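Local coordinates for phosphoenolpyruvate-protein phosphotransferase (Coxiella burnetii, PDB 3TRC) that probably transfers the phosphoryl group of phosphoenolpyruvate to a protein histidine, this chain being its GAF domain, at residues Glu110-Phe115 with Gln133-His138. Numbering follows the deposited sequence.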
ATOM      1  N   GLU A 110      -7.445  23.297 -18.518  1.00 25.90           N
ATOM      2  CA  GLU A 110      -7.571  24.317 -17.479  1.00 28.61           C
ATOM      3  C   GLU A 110      -6.207  24.851 -17.050  1.00 26.70           C
ATOM      4  O   GLU A 110      -5.186  24.192 -17.235  1.00 23.44           O
ATOM      5  CB  GLU A 110      -8.315  23.766 -16.258  1.00 35.05           C
ATOM      6  CG  GLU A 110      -9.805  23.566 -16.459  1.00 43.96           C
ATOM      7  CD  GLU A 110     -10.581  23.674 -15.159  1.00 50.93           C
ATOM      8  OE1 GLU A 110     -10.927  24.811 -14.768  1.00 56.24           O
ATOM      9  OE2 GLU A 110     -10.841  22.631 -14.526  1.00 51.03           O
ATOM     10  N   ASP A 111      -6.201  26.049 -16.472  1.00 29.65           N
ATOM     11  CA  ASP A 111      -4.967  26.684 -16.021  1.00 31.16           C
ATOM     12  C   ASP A 111      -4.555  26.207 -14.633  1.00 24.42           C
ATOM     13  O   ASP A 111      -4.897  26.829 -13.627  1.00 23.85           O
ATOM     14  CB  ASP A 111      -5.115  28.205 -16.017  1.00 41.84           C
ATOM     15  CG  ASP A 111      -4.994  28.806 -17.401  1.00 53.02           C
ATOM     16  OD1 ASP A 111      -4.096  28.378 -18.159  1.00 55.74           O
ATOM     17  OD2 ASP A 111      -5.799  29.704 -17.731  1.00 56.22           O
ATOM     18  N   TYR A 112      -3.808  25.112 -14.582  1.00 18.80           N
ATOM     19  CA  TYR A 112      -3.346  24.582 -13.303  1.00 19.23           C
ATOM     20  C   TYR A 112      -2.086  25.287 -12.833  1.00 19.98           C
ATOM     21  O   TYR A 112      -1.335  25.853 -13.632  1.00 20.11           O
ATOM     22  CB  TYR A 112      -3.100  23.074 -13.384  1.00 18.75           C
ATOM     23  CG  TYR A 112      -4.298  22.309 -13.870  1.00 19.22           C
ATOM     24  CD1 TYR A 112      -5.469  22.269 -13.124  1.00 19.52           C
ATOM     25  CD2 TYR A 112      -4.268  21.632 -15.082  1.00 20.62           C
ATOM     26  CE1 TYR A 112      -6.575  21.574 -13.568  1.00 20.29           C
ATOM     27  CE2 TYR A 112      -5.368  20.933 -15.533  1.00 20.89           C
ATOM     28  CZ  TYR A 112      -6.518  20.906 -14.777  1.00 22.48           C
ATOM     29  OH  TYR A 112      -7.614  20.210 -15.233  1.00 23.54           O
ATOM     30  N   HIS A 113      -1.863  25.253 -11.526  1.00 18.60           N
ATOM     31  CA  HIS A 113      -0.692  25.886 -10.945  1.00 20.76           C
ATOM     32  C   HIS A 113       0.022  24.932 -10.002  1.00 19.27           C
ATOM     33  O   HIS A 113       1.151  24.532 -10.272  1.00 19.80           O
ATOM     34  CB  HIS A 113      -1.082  27.194 -10.256  1.00 20.20           C
ATOM     35  CG  HIS A 113      -1.580  28.234 -11.209  1.00 19.69           C
ATOM     36  ND1 HIS A 113      -0.741  29.134 -11.831  1.00 22.58           N
ATOM     37  CD2 HIS A 113      -2.823  28.491 -11.682  1.00 20.22           C
ATOM     38  CE1 HIS A 113      -1.448  29.914 -12.629  1.00 21.50           C
ATOM     39  NE2 HIS A 113      -2.715  29.544 -12.558  1.00 20.53           N
ATOM     40  N   GLY A 114      -0.638  24.555  -8.910  1.00 11.96           N
ATOM     41  CA  GLY A 114      -0.077  23.575  -7.994  1.00 13.84           C
ATOM     42  C   GLY A 114       0.240  22.290  -8.738  1.00 13.16           C
ATOM     43  O   GLY A 114      -0.539  21.861  -9.585  1.00 13.32           O
ATOM     44  N   PHE A 115       1.375  21.676  -8.413  1.00 13.58           N
ATOM     45  CA  PHE A 115       1.901  20.542  -9.180  1.00 12.61           C
ATOM     46  C   PHE A 115       2.622  19.554  -8.271  1.00 12.20           C
ATOM     47  O   PHE A 115       3.469  19.939  -7.463  1.00 13.12           O
ATOM     48  CB  PHE A 115       2.874  21.057 -10.254  1.00 10.69           C
ATOM     49  CG  PHE A 115       3.553  19.979 -11.068  1.00 12.91           C
ATOM     50  CD1 PHE A 115       4.720  19.368 -10.617  1.00 14.71           C
ATOM     51  CD2 PHE A 115       3.065  19.628 -12.319  1.00 15.93           C
ATOM     52  CE1 PHE A 115       5.361  18.395 -11.383  1.00 15.38           C
ATOM     53  CE2 PHE A 115       3.698  18.654 -13.093  1.00 15.15           C
ATOM     54  CZ  PHE A 115       4.849  18.039 -12.623  1.00 14.90           C
ATOM     55  N   GLN A 133      -2.358  17.774 -10.241  1.00 11.86           N
ATOM     56  CA  GLN A 133      -2.391  19.216 -10.456  1.00 11.33           C
ATOM     57  C   GLN A 133      -3.611  19.833  -9.804  1.00 10.80           C
ATOM     58  O   GLN A 133      -4.620  19.169  -9.601  1.00 11.48           O
ATOM     59  CB  GLN A 133      -2.391  19.532 -11.953  1.00 12.52           C
ATOM     60  CG  GLN A 133      -1.249  18.862 -12.720  1.00 12.63           C
ATOM     61  CD  GLN A 133      -1.300  19.141 -14.212  1.00 19.68           C
ATOM     62  OE1 GLN A 133      -1.839  18.347 -14.991  1.00 20.63           O
ATOM     63  NE2 GLN A 133      -0.737  20.273 -14.620  1.00 18.67           N
ATOM     64  N   GLN A 134      -3.507  21.108  -9.455  1.00 11.14           N
ATOM     65  CA  GLN A 134      -4.663  21.823  -8.939  1.00 10.99           C
ATOM     66  C   GLN A 134      -4.655  23.261  -9.423  1.00 11.87           C
ATOM     67  O   GLN A 134      -3.613  23.802  -9.790  1.00 14.46           O
ATOM     68  CB  GLN A 134      -4.736  21.747  -7.409  1.00 12.45           C
ATOM     69  CG  GLN A 134      -3.491  22.208  -6.688  1.00 11.88           C
ATOM     70  CD  GLN A 134      -3.461  21.739  -5.243  1.00 13.56           C
ATOM     71  OE1 GLN A 134      -4.360  21.031  -4.787  1.00 14.55           O
ATOM     72  NE2 GLN A 134      -2.427  22.138  -4.517  1.00 15.04           N
ATOM     73  N   LEU A 135      -5.837  23.862  -9.440  1.00 16.15           N
ATOM     74  CA  LEU A 135      -5.997  25.236  -9.884  1.00 16.10           C
ATOM     75  C   LEU A 135      -5.359  26.231  -8.916  1.00 18.03           C
ATOM     76  O   LEU A 135      -4.822  27.255  -9.340  1.00 21.23           O
ATOM     77  CB  LEU A 135      -7.485  25.547 -10.061  1.00 17.47           C
ATOM     78  CG  LEU A 135      -8.210  24.704 -11.114  1.00 19.50           C
ATOM     79  CD1 LEU A 135      -9.720  24.780 -10.929  1.00 21.37           C
ATOM     80  CD2 LEU A 135      -7.808  25.124 -12.523  1.00 19.70           C
ATOM     81  N   GLU A 136      -5.419  25.935  -7.618  1.00 15.11           N
ATOM     82  CA  GLU A 136      -4.840  26.825  -6.619  1.00 18.89           C
ATOM     83  C   GLU A 136      -3.332  26.837  -6.785  1.00 17.09           C
ATOM     84  O   GLU A 136      -2.731  25.817  -7.136  1.00 16.05           O
ATOM     85  CB  GLU A 136      -5.187  26.360  -5.200  1.00 24.20           C
ATOM     86  CG  GLU A 136      -6.664  26.428  -4.851  1.00 35.08           C
ATOM     87  CD  GLU A 136      -7.090  27.796  -4.359  1.00 44.00           C
ATOM     88  OE1 GLU A 136      -6.208  28.592  -3.969  1.00 46.11           O
ATOM     89  OE2 GLU A 136      -8.307  28.078  -4.359  1.00 48.09           O
ATOM     90  N   SER A 137      -2.719  27.988  -6.538  1.00 15.99           N
ATOM     91  CA  SER A 137      -1.265  28.080  -6.566  1.00 16.88           C
ATOM     92  C   SER A 137      -0.698  27.663  -5.210  1.00 18.24           C
ATOM     93  O   SER A 137      -0.072  28.456  -4.506  1.00 16.54           O
ATOM     94  CB  SER A 137      -0.810  29.496  -6.941  1.00 19.33           C
ATOM     95  OG  SER A 137      -1.173  29.804  -8.279  1.00 23.70           O
ATOM     96  N   HIS A 138      -0.943  26.406  -4.851  1.00 16.77           N
ATOM     97  CA  HIS A 138      -0.482  25.844  -3.589  1.00 15.42           C
ATOM     98  C   HIS A 138       0.314  24.605  -3.894  1.00 15.24           C
ATOM     99  O   HIS A 138      -0.094  23.796  -4.726  1.00 14.46           O
ATOM    100  CB  HIS A 138      -1.670  25.400  -2.732  1.00 17.31           C
ATOM    101  CG  HIS A 138      -2.516  26.523  -2.230  1.00 18.36           C
ATOM    102  ND1 HIS A 138      -3.640  26.317  -1.458  1.00 23.33           N
ATOM    103  CD2 HIS A 138      -2.407  27.863  -2.388  1.00 18.65           C
ATOM    104  CE1 HIS A 138      -4.186  27.483  -1.164  1.00 21.58           C
ATOM    105  NE2 HIS A 138      -3.461  28.436  -1.719  1.00 19.20           N
TER
HETATM  106  O   HOH W   1       0.203  22.050 -12.434  0.98 19.05           O
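Tyr112 lies against Gln133 and Leu135 where the paired strands of a beta hairpin part. Gln133 starts with CB 3.9 Å from Tyr112 CG and close to Gly114 O; its CG then passes 4.4 Å from Phe115 CD2. Further out, CD and OE1 both border Tyr112 CD2, and NE2 meets that ring carbon obliquely at 3.8 Å. The tyrosine and glutamine side chains cross at about a right angle, their ring and amide planes 52° apart. Water 1 accepts a bond from Gln133 NE2 and donates one to Gly114 O, tying the glutamine tip to the opposite backbone. That carbonyl also takes Gln134 N, a donor standing above its plane. The other ortho carbon of the tyrosine, CD1, lies 3.7 Å from Leu135 CD2, and CE1 borders the same methyl. His113 N gives Gln134 O a nearly straight bond of 2.9 Å (175°), and with His113 and Gly114 both facing Gln134 the pairing forms a classic beta bulge. Gly114 N donates a more bent hydrogen bond to Glu136 O, 3.0 Å. His113 CG, anti to the carbonyl carbon (chi1 -66°), comes to 3.3 Å from Ser137 OG. Leu135 O lies near the histidine ring plane, beside CD2, while ND1 is hydrogen-bonded to Asp94. The bulge thus marks the open end of the hairpin of strands 114-122 and 125-134 in the antiparallel GAF sheet, between strand 42-49, beside Gln133, and strand 90-92, beside Phe115.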